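Local atomic coordinates of GH26C (Muricauda sp. MAR_2010_75, PDB entry 6Q78), a protein that probably hydrolyses internal beta-1,4-mannosidic linkages in mannans, as a beta-mannanase of glycoside hydrolase family 26. Residues L76-F81 with D364-F369; N273-E278 with N314-I319; G300-Q305 with T334-F339. All coordinates share one frame; numbering follows the deposited sequence.

Contact 1 of 3, residues L76-F81 with D364-F369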
# COMPACT_ATOMS: atom_id res chain seq x y z
N LEU A 76 2.10 11.39 13.08
CA LEU A 76 0.96 12.10 12.50
C LEU A 76 -0.32 11.28 12.64
O LEU A 76 -1.42 11.86 12.76
CB LEU A 76 1.24 12.54 11.07
CG LEU A 76 1.19 11.49 10.00
CD1 LEU A 76 -0.26 11.26 9.52
CD2 LEU A 76 2.03 12.00 8.81
N SER A 77 -0.21 9.95 12.74
CA SER A 77 -1.40 9.11 12.90
C SER A 77 -2.16 9.41 14.19
O SER A 77 -3.33 9.01 14.31
CB SER A 77 -1.05 7.61 12.78
OG SER A 77 -0.46 7.16 13.99
N GLN A 78 -1.54 10.05 15.20
CA GLN A 78 -2.29 10.34 16.42
C GLN A 78 -3.53 11.17 16.14
O GLN A 78 -4.56 11.00 16.80
CB GLN A 78 -1.40 11.07 17.45
CG GLN A 78 -0.16 10.27 17.83
CD GLN A 78 -0.49 8.80 18.11
OE1 GLN A 78 -1.14 8.50 19.10
NE2 GLN A 78 -0.06 7.89 17.23
N ASN A 79 -3.47 12.07 15.16
CA ASN A 79 -4.64 12.88 14.88
C ASN A 79 -4.89 13.20 13.42
O ASN A 79 -5.78 14.00 13.13
CB ASN A 79 -4.56 14.21 15.64
CG ASN A 79 -3.33 15.00 15.27
OD1 ASN A 79 -2.66 14.71 14.29
ND2 ASN A 79 -3.04 16.02 16.07
N SER A 80 -4.14 12.63 12.48
CA SER A 80 -4.27 13.02 11.08
C SER A 80 -3.94 11.80 10.24
O SER A 80 -3.52 10.76 10.77
CB SER A 80 -3.27 14.13 10.72
OG SER A 80 -3.52 15.34 11.44
N PHE A 81 -4.10 11.93 8.91
CA PHE A 81 -3.67 10.87 8.01
C PHE A 81 -3.39 11.41 6.61
O PHE A 81 -4.06 12.34 6.13
CB PHE A 81 -4.69 9.70 7.95
CG PHE A 81 -6.08 10.13 7.61
CD1 PHE A 81 -6.48 10.25 6.29
CD2 PHE A 81 -7.00 10.39 8.61
CE1 PHE A 81 -7.76 10.69 5.97
CE2 PHE A 81 -8.31 10.81 8.31
CZ PHE A 81 -8.69 10.95 6.98
N ASP A 364 -11.91 7.25 17.64
CA ASP A 364 -10.47 7.43 17.87
C ASP A 364 -9.59 6.45 17.09
O ASP A 364 -8.55 6.01 17.58
CB ASP A 364 -10.16 7.40 19.37
CG ASP A 364 -10.88 8.50 20.12
OD1 ASP A 364 -10.55 9.68 19.85
OD2 ASP A 364 -11.77 8.21 20.94
N VAL A 365 -9.99 6.10 15.87
CA VAL A 365 -9.09 5.39 14.95
C VAL A 365 -7.85 6.25 14.70
O VAL A 365 -7.94 7.48 14.54
CB VAL A 365 -9.85 5.07 13.64
CG1 VAL A 365 -8.89 4.62 12.51
CG2 VAL A 365 -10.93 3.99 13.87
N LYS A 366 -6.68 5.61 14.69
CA LYS A 366 -5.40 6.26 14.41
C LYS A 366 -4.73 5.52 13.25
O LYS A 366 -4.30 4.37 13.40
CB LYS A 366 -4.49 6.24 15.63
CG LYS A 366 -5.00 7.06 16.80
CD LYS A 366 -4.06 6.96 17.99
CE LYS A 366 -4.63 7.69 19.18
NZ LYS A 366 -3.81 7.42 20.39
N ILE A 367 -4.62 6.19 12.09
CA ILE A 367 -3.99 5.58 10.92
C ILE A 367 -3.00 6.59 10.33
O ILE A 367 -3.24 7.79 10.39
CB ILE A 367 -5.00 5.17 9.83
CG1 ILE A 367 -5.94 6.34 9.49
CG2 ILE A 367 -5.79 3.90 10.22
CD1 ILE A 367 -6.57 6.22 8.10
N GLY A 368 -1.92 6.07 9.75
CA GLY A 368 -0.93 6.97 9.16
C GLY A 368 -1.33 7.41 7.78
O GLY A 368 -1.00 8.53 7.36
N PHE A 369 -2.05 6.57 7.04
CA PHE A 369 -2.38 6.91 5.66
C PHE A 369 -3.52 6.05 5.16
O PHE A 369 -3.79 4.97 5.69
CB PHE A 369 -1.17 6.82 4.73
CG PHE A 369 -0.65 5.43 4.52
CD1 PHE A 369 0.32 4.92 5.34
CD2 PHE A 369 -1.11 4.65 3.47
CE1 PHE A 369 0.84 3.61 5.12
CE2 PHE A 369 -0.57 3.37 3.22
CZ PHE A 369 0.40 2.87 4.05
O HOH W 1 -5.29 9.09 12.22
O HOH W 2 -0.82 4.23 13.66
O HOH W 3 -7.01 9.97 15.80
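Lys366 NZ has two partners: it donates to OE1 of Gln78 at 3.2 Å, 28° out of the carbonyl plane, and forms a salt bridge with Glu325 on helix 306-327. The two side chains cross obliquely. The bend of Gln78 at its second torsion (chi2 -46°) turns CD toward the lysine chain, 4.0 Å from Lys366 CD, and its NE2 end is pinned by Lys74 O, probably keeping the amide from turning over. Lys366 runs extended beyond CG, with its CB 3.3 Å from the carbonyl O of Ser77. Where Ile367 follows Lys366, its carbonyl O lies 3.2 Å from Ser77 CB, while Ser77 OG bonds back to Lys74 O. Ile367 O also lies just 3.0 Å from Ser80 O, an acceptor pair with no proton between them. A bridging water sits close by, accepting from Ile367 N at 3.0 Å and reaching across to Ser77 O and Ser80 O. On the apolar side Phe81 and Ile367 run side by side, CB to CG1 3.9 Å, and Leu360 of helix 351-361 packs on both. The two loops lead into strands 81-86 and 369-372, parallel neighbours that are the first and last of the eight main strands; this is the closing seam of a TIM barrel, at the N-terminal ends of its strands.

Contact 2 of 3, residues N273-E278 with N314-I319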
# COMPACT_ATOMS: atom_id res chain seq x y z
N ASN A 273 -11.01 -7.37 3.92
CA ASN A 273 -11.88 -6.96 5.02
C ASN A 273 -12.59 -8.12 5.71
O ASN A 273 -13.59 -7.91 6.39
CB ASN A 273 -12.91 -5.93 4.55
CG ASN A 273 -13.93 -6.56 3.60
OD1 ASN A 273 -13.96 -7.78 3.46
ND2 ASN A 273 -14.78 -5.76 3.00
N ARG A 274 -12.07 -9.34 5.56
CA ARG A 274 -12.77 -10.56 5.96
C ARG A 274 -12.36 -10.98 7.37
O ARG A 274 -11.89 -12.08 7.62
CB ARG A 274 -12.51 -11.67 4.95
CG ARG A 274 -13.12 -11.34 3.59
CD ARG A 274 -12.59 -12.34 2.54
NE ARG A 274 -13.09 -13.66 2.86
CZ ARG A 274 -14.23 -14.16 2.40
NH1 ARG A 274 -15.01 -13.45 1.60
NH2 ARG A 274 -14.59 -15.39 2.75
N PHE A 275 -12.54 -10.05 8.31
CA PHE A 275 -12.32 -10.33 9.72
C PHE A 275 -13.21 -9.41 10.55
O PHE A 275 -13.57 -8.30 10.12
CB PHE A 275 -10.83 -10.12 10.08
CG PHE A 275 -10.37 -8.70 9.93
CD1 PHE A 275 -10.41 -7.80 11.00
CD2 PHE A 275 -9.87 -8.26 8.72
CE1 PHE A 275 -9.96 -6.49 10.86
CE2 PHE A 275 -9.43 -6.93 8.58
CZ PHE A 275 -9.49 -6.05 9.65
N PHE A 276 -13.53 -9.88 11.75
CA PHE A 276 -14.33 -9.13 12.70
C PHE A 276 -13.69 -9.08 14.08
O PHE A 276 -14.34 -8.59 15.02
CB PHE A 276 -15.71 -9.76 12.87
CG PHE A 276 -16.56 -9.68 11.65
CD1 PHE A 276 -17.40 -8.60 11.46
CD2 PHE A 276 -16.54 -10.69 10.71
CE1 PHE A 276 -18.20 -8.51 10.35
CE2 PHE A 276 -17.33 -10.60 9.58
CZ PHE A 276 -18.16 -9.51 9.41
N SER A 277 -12.48 -9.60 14.23
CA SER A 277 -11.85 -9.69 15.54
C SER A 277 -10.34 -9.59 15.40
O SER A 277 -9.76 -9.81 14.32
CB SER A 277 -12.20 -11.02 16.19
OG SER A 277 -11.64 -12.10 15.46
N GLU A 278 -9.68 -9.27 16.52
CA GLU A 278 -8.22 -9.26 16.54
C GLU A 278 -7.65 -10.63 16.19
O GLU A 278 -6.69 -10.74 15.42
CB GLU A 278 -7.70 -8.84 17.92
CG GLU A 278 -8.01 -7.42 18.30
CD GLU A 278 -7.50 -7.04 19.69
OE1 GLU A 278 -6.83 -7.85 20.36
OE2 GLU A 278 -7.79 -5.89 20.09
N ASN A 314 -15.56 0.92 10.03
CA ASN A 314 -14.94 1.55 11.19
C ASN A 314 -14.53 0.53 12.25
O ASN A 314 -13.45 0.64 12.85
CB ASN A 314 -15.92 2.56 11.79
CG ASN A 314 -15.37 3.27 13.01
OD1 ASN A 314 -15.87 3.07 14.12
ND2 ASN A 314 -14.33 4.10 12.82
N GLN A 315 -15.38 -0.46 12.50
CA GLN A 315 -15.06 -1.49 13.50
C GLN A 315 -13.81 -2.27 13.09
O GLN A 315 -12.97 -2.61 13.94
CB GLN A 315 -16.25 -2.44 13.68
CG GLN A 315 -17.40 -1.76 14.42
CD GLN A 315 -18.69 -2.52 14.36
OE1 GLN A 315 -18.80 -3.52 13.67
NE2 GLN A 315 -19.69 -2.04 15.09
N LYS A 316 -13.70 -2.62 11.81
CA LYS A 316 -12.53 -3.38 11.39
C LYS A 316 -11.28 -2.51 11.46
O LYS A 316 -10.23 -2.96 11.93
CB LYS A 316 -12.78 -3.94 10.00
CG LYS A 316 -13.91 -5.00 9.96
CD LYS A 316 -14.30 -5.26 8.50
CE LYS A 316 -15.53 -6.17 8.42
NZ LYS A 316 -15.82 -6.38 6.94
N LEU A 317 -11.38 -1.24 11.03
CA LEU A 317 -10.20 -0.37 11.11
C LEU A 317 -9.79 -0.11 12.55
O LEU A 317 -8.59 0.09 12.82
CB LEU A 317 -10.44 0.93 10.33
CG LEU A 317 -9.19 1.74 9.94
CD1 LEU A 317 -8.19 0.89 9.16
CD2 LEU A 317 -9.58 2.97 9.13
N LYS A 318 -10.77 -0.09 13.49
CA LYS A 318 -10.45 0.12 14.90
C LYS A 318 -9.65 -1.05 15.44
O LYS A 318 -8.76 -0.87 16.29
CB LYS A 318 -11.72 0.36 15.71
CG LYS A 318 -11.45 0.60 17.20
CD LYS A 318 -10.71 1.93 17.42
CE LYS A 318 -10.65 2.26 18.93
NZ LYS A 318 -9.73 3.41 19.20
N ILE A 319 -9.97 -2.27 14.98
CA ILE A 319 -9.17 -3.43 15.36
C ILE A 319 -7.72 -3.23 14.93
O ILE A 319 -6.79 -3.49 15.70
CB ILE A 319 -9.74 -4.70 14.72
CG1 ILE A 319 -11.06 -5.12 15.39
CG2 ILE A 319 -8.73 -5.81 14.76
CD1 ILE A 319 -11.79 -6.21 14.59
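Lys316 reaches from helix 306-327 across the loop 273-278 and donates from NZ to the carbonyl O of Asn273, 2.8 Å away, in the plane of that carbonyl and at a C=O...N angle of 150°. Asp301 supplies the countercharge, making a salt bridge with the same NZ. The lysine's methylenes also make contacts. CB touches CE1 of Phe275 at 3.9 Å, and CG stands above one face of that ring, offset toward the rim. Phe275 O is buried here without a polar partner in the model, 3.3 Å from Lys316 CG. CE, in turn, lies over a face of Phe276, 4.0 Å from CE1, though NZ is too distant for more than a weak cation-pi attraction. One turn on, Ile319 pushes CD1 against the backbone between Phe276 and Ser277, 3.5 Å from Phe276 C, and sets CG2 against CG of Glu278 at 4.0 Å. Further out, Tyr281 meets Phe275 edge to face, and Ser277, the N-cap of helix 278-281, bonds through OG to Glu280 N. Held between the Asp301 carboxylate and the Asn273 carbonyl, the buried amine of Lys316 is likely to stay protonated.

Contact 3 of 3, residues G300-Q305 with T334-F339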
# COMPACT_ATOMS: atom_id res chain seq x y z
N GLY A 300 -15.44 -3.49 0.01
CA GLY A 300 -16.75 -4.11 0.13
C GLY A 300 -17.69 -3.40 1.09
O GLY A 300 -18.89 -3.29 0.82
N ASP A 301 -17.15 -2.90 2.22
CA ASP A 301 -18.05 -2.27 3.18
C ASP A 301 -18.52 -0.90 2.72
O ASP A 301 -19.50 -0.38 3.28
CB ASP A 301 -17.42 -2.20 4.56
CG ASP A 301 -17.22 -3.58 5.17
OD1 ASP A 301 -18.09 -4.46 4.95
OD2 ASP A 301 -16.19 -3.78 5.85
N PHE A 302 -17.91 -0.37 1.66
CA PHE A 302 -18.29 0.91 1.07
C PHE A 302 -19.11 0.76 -0.21
O PHE A 302 -19.56 1.77 -0.76
CB PHE A 302 -17.04 1.76 0.81
CG PHE A 302 -16.29 2.15 2.06
CD1 PHE A 302 -16.87 3.01 2.98
CD2 PHE A 302 -15.03 1.65 2.31
CE1 PHE A 302 -16.20 3.37 4.13
CE2 PHE A 302 -14.35 2.02 3.47
CZ PHE A 302 -14.94 2.89 4.38
N ASN A 303 -19.37 -0.46 -0.67
CA ASN A 303 -19.99 -0.65 -1.98
C ASN A 303 -21.51 -0.64 -1.85
O ASN A 303 -22.19 -1.67 -1.84
CB ASN A 303 -19.49 -1.94 -2.63
CG ASN A 303 -19.86 -2.00 -4.11
OD1 ASN A 303 -20.71 -1.25 -4.57
ND2 ASN A 303 -19.21 -2.89 -4.87
N ASN A 304 -22.05 0.58 -1.71
CA ASN A 304 -23.49 0.79 -1.56
C ASN A 304 -24.07 -0.06 -0.43
O ASN A 304 -25.09 -0.73 -0.60
CB ASN A 304 -24.25 0.45 -2.85
CG ASN A 304 -23.88 1.31 -4.01
OD1 ASN A 304 -23.27 0.83 -4.97
ND2 ASN A 304 -24.30 2.57 -3.98
N GLN A 305 -23.39 -0.06 0.72
CA GLN A 305 -23.82 -0.84 1.87
C GLN A 305 -24.39 0.03 2.99
O GLN A 305 -24.66 -0.48 4.09
CB GLN A 305 -22.64 -1.65 2.42
CG GLN A 305 -22.03 -2.65 1.43
CD GLN A 305 -22.90 -3.85 1.17
OE1 GLN A 305 -22.87 -4.83 1.93
NE2 GLN A 305 -23.68 -3.80 0.10
N THR A 334 -4.99 0.53 3.62
CA THR A 334 -4.03 0.55 2.52
C THR A 334 -4.66 0.61 1.12
O THR A 334 -3.98 1.01 0.17
CB THR A 334 -3.01 -0.60 2.64
OG1 THR A 334 -3.69 -1.82 3.00
CG2 THR A 334 -2.01 -0.33 3.72
N GLU A 335 -5.93 0.25 0.95
CA GLU A 335 -6.65 0.43 -0.30
C GLU A 335 -8.09 0.68 0.07
O GLU A 335 -8.64 -0.04 0.92
CB GLU A 335 -6.72 -0.82 -1.18
CG GLU A 335 -5.41 -1.14 -1.86
CD GLU A 335 -5.58 -2.20 -2.91
OE1 GLU A 335 -6.65 -2.26 -3.57
OE2 GLU A 335 -4.59 -2.98 -3.12
N THR A 336 -8.73 1.64 -0.61
CA THR A 336 -10.15 1.85 -0.46
C THR A 336 -10.66 2.62 -1.68
O THR A 336 -9.90 2.98 -2.59
CB THR A 336 -10.48 2.58 0.85
OG1 THR A 336 -11.89 2.46 1.14
CG2 THR A 336 -10.07 4.06 0.76
N GLY A 337 -11.97 2.85 -1.69
CA GLY A 337 -12.59 3.57 -2.78
C GLY A 337 -13.96 3.02 -3.09
O GLY A 337 -14.33 1.91 -2.69
N TYR A 338 -14.74 3.82 -3.79
CA TYR A 338 -16.00 3.40 -4.39
C TYR A 338 -15.88 3.76 -5.86
O TYR A 338 -15.81 4.94 -6.21
CB TYR A 338 -17.21 4.10 -3.77
CG TYR A 338 -18.48 3.68 -4.47
CD1 TYR A 338 -18.97 2.40 -4.32
CD2 TYR A 338 -19.18 4.56 -5.29
CE1 TYR A 338 -20.12 1.99 -4.97
CE2 TYR A 338 -20.35 4.15 -5.94
CZ TYR A 338 -20.79 2.86 -5.77
OH TYR A 338 -21.94 2.42 -6.41
N PHE A 339 -15.83 2.74 -6.72
CA PHE A 339 -15.59 2.96 -8.15
C PHE A 339 -16.88 3.39 -8.85
O PHE A 339 -17.91 2.73 -8.74
CB PHE A 339 -15.06 1.70 -8.81
CG PHE A 339 -13.70 1.27 -8.34
CD1 PHE A 339 -12.56 1.87 -8.84
CD2 PHE A 339 -13.56 0.21 -7.46
CE1 PHE A 339 -11.29 1.43 -8.44
CE2 PHE A 339 -12.31 -0.22 -7.04
CZ PHE A 339 -11.17 0.40 -7.53
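The ring of Tyr338 meets the loop 300-305 mainly along its rim: the amide end of Asn303 comes up to its CE1 edge, with the two planes 70° apart, and the amide of Asn304 stands almost perpendicular to the ring (87°) near OH. The ring of Phe302 is met obliquely by OG1 of Thr336, 3.4 Å from both CD2 and CE2. In the TIM barrel, 300-305 follows strand 293-298, and 334-339 takes in the C-terminal end of the neighbouring parallel strand 330-336 and the turn beyond it; such barrels carry their active sites at this end. Consistently, Glu335 hydrogen-bonds a Tris molecule, probably from the crystallisation liquor, and pairs with Arg223. With CG anti to the backbone N (chi1 177°), Tyr338 extends toward the loop 300-305, and its CD1 lies 3.7 Å from Phe302 O. The Tyr338 hydroxyl is bonded to Asn345 ND2; an alanine in place of Tyr338 would probably cost Asn345 that partner and open a gap beside Asn303 and Asn304. Leu356 of helix 351-361 packs on both Phe302 and Thr336, and Thr336 OG1 is bonded to Asn298 O. The loop is also held from within: Asn303 is the centre of an inverse gamma turn, with Asn304 N bonded to Phe302 O at 2.9 Å.

Overall arrangement
The three contacts follow the later strands of one TIM barrel round to its closing seam. Contact 1 ties the chain's early part to its late part and encloses the other two; contacts 2 and 3 interlock, their segments alternating along the chain. Helix 306-327, which carries one side of contact 2, is packed by contact 1, whose Val365 CG1 meets Leu317 CD2 at 3.8 Å; their centres are about 16 Å apart. Contacts 2 and 3, about 14 Å between centres, meet at Asp301. Contacts 1 and 3 lie about 19 Å apart between centres, yet Phe369 CE2 meets Thr334 CG2 at 4.0 Å. The contacts thus run from the N-terminal ends of the strands, at the seam, to the C-terminal ends, where the active site of such barrels lies.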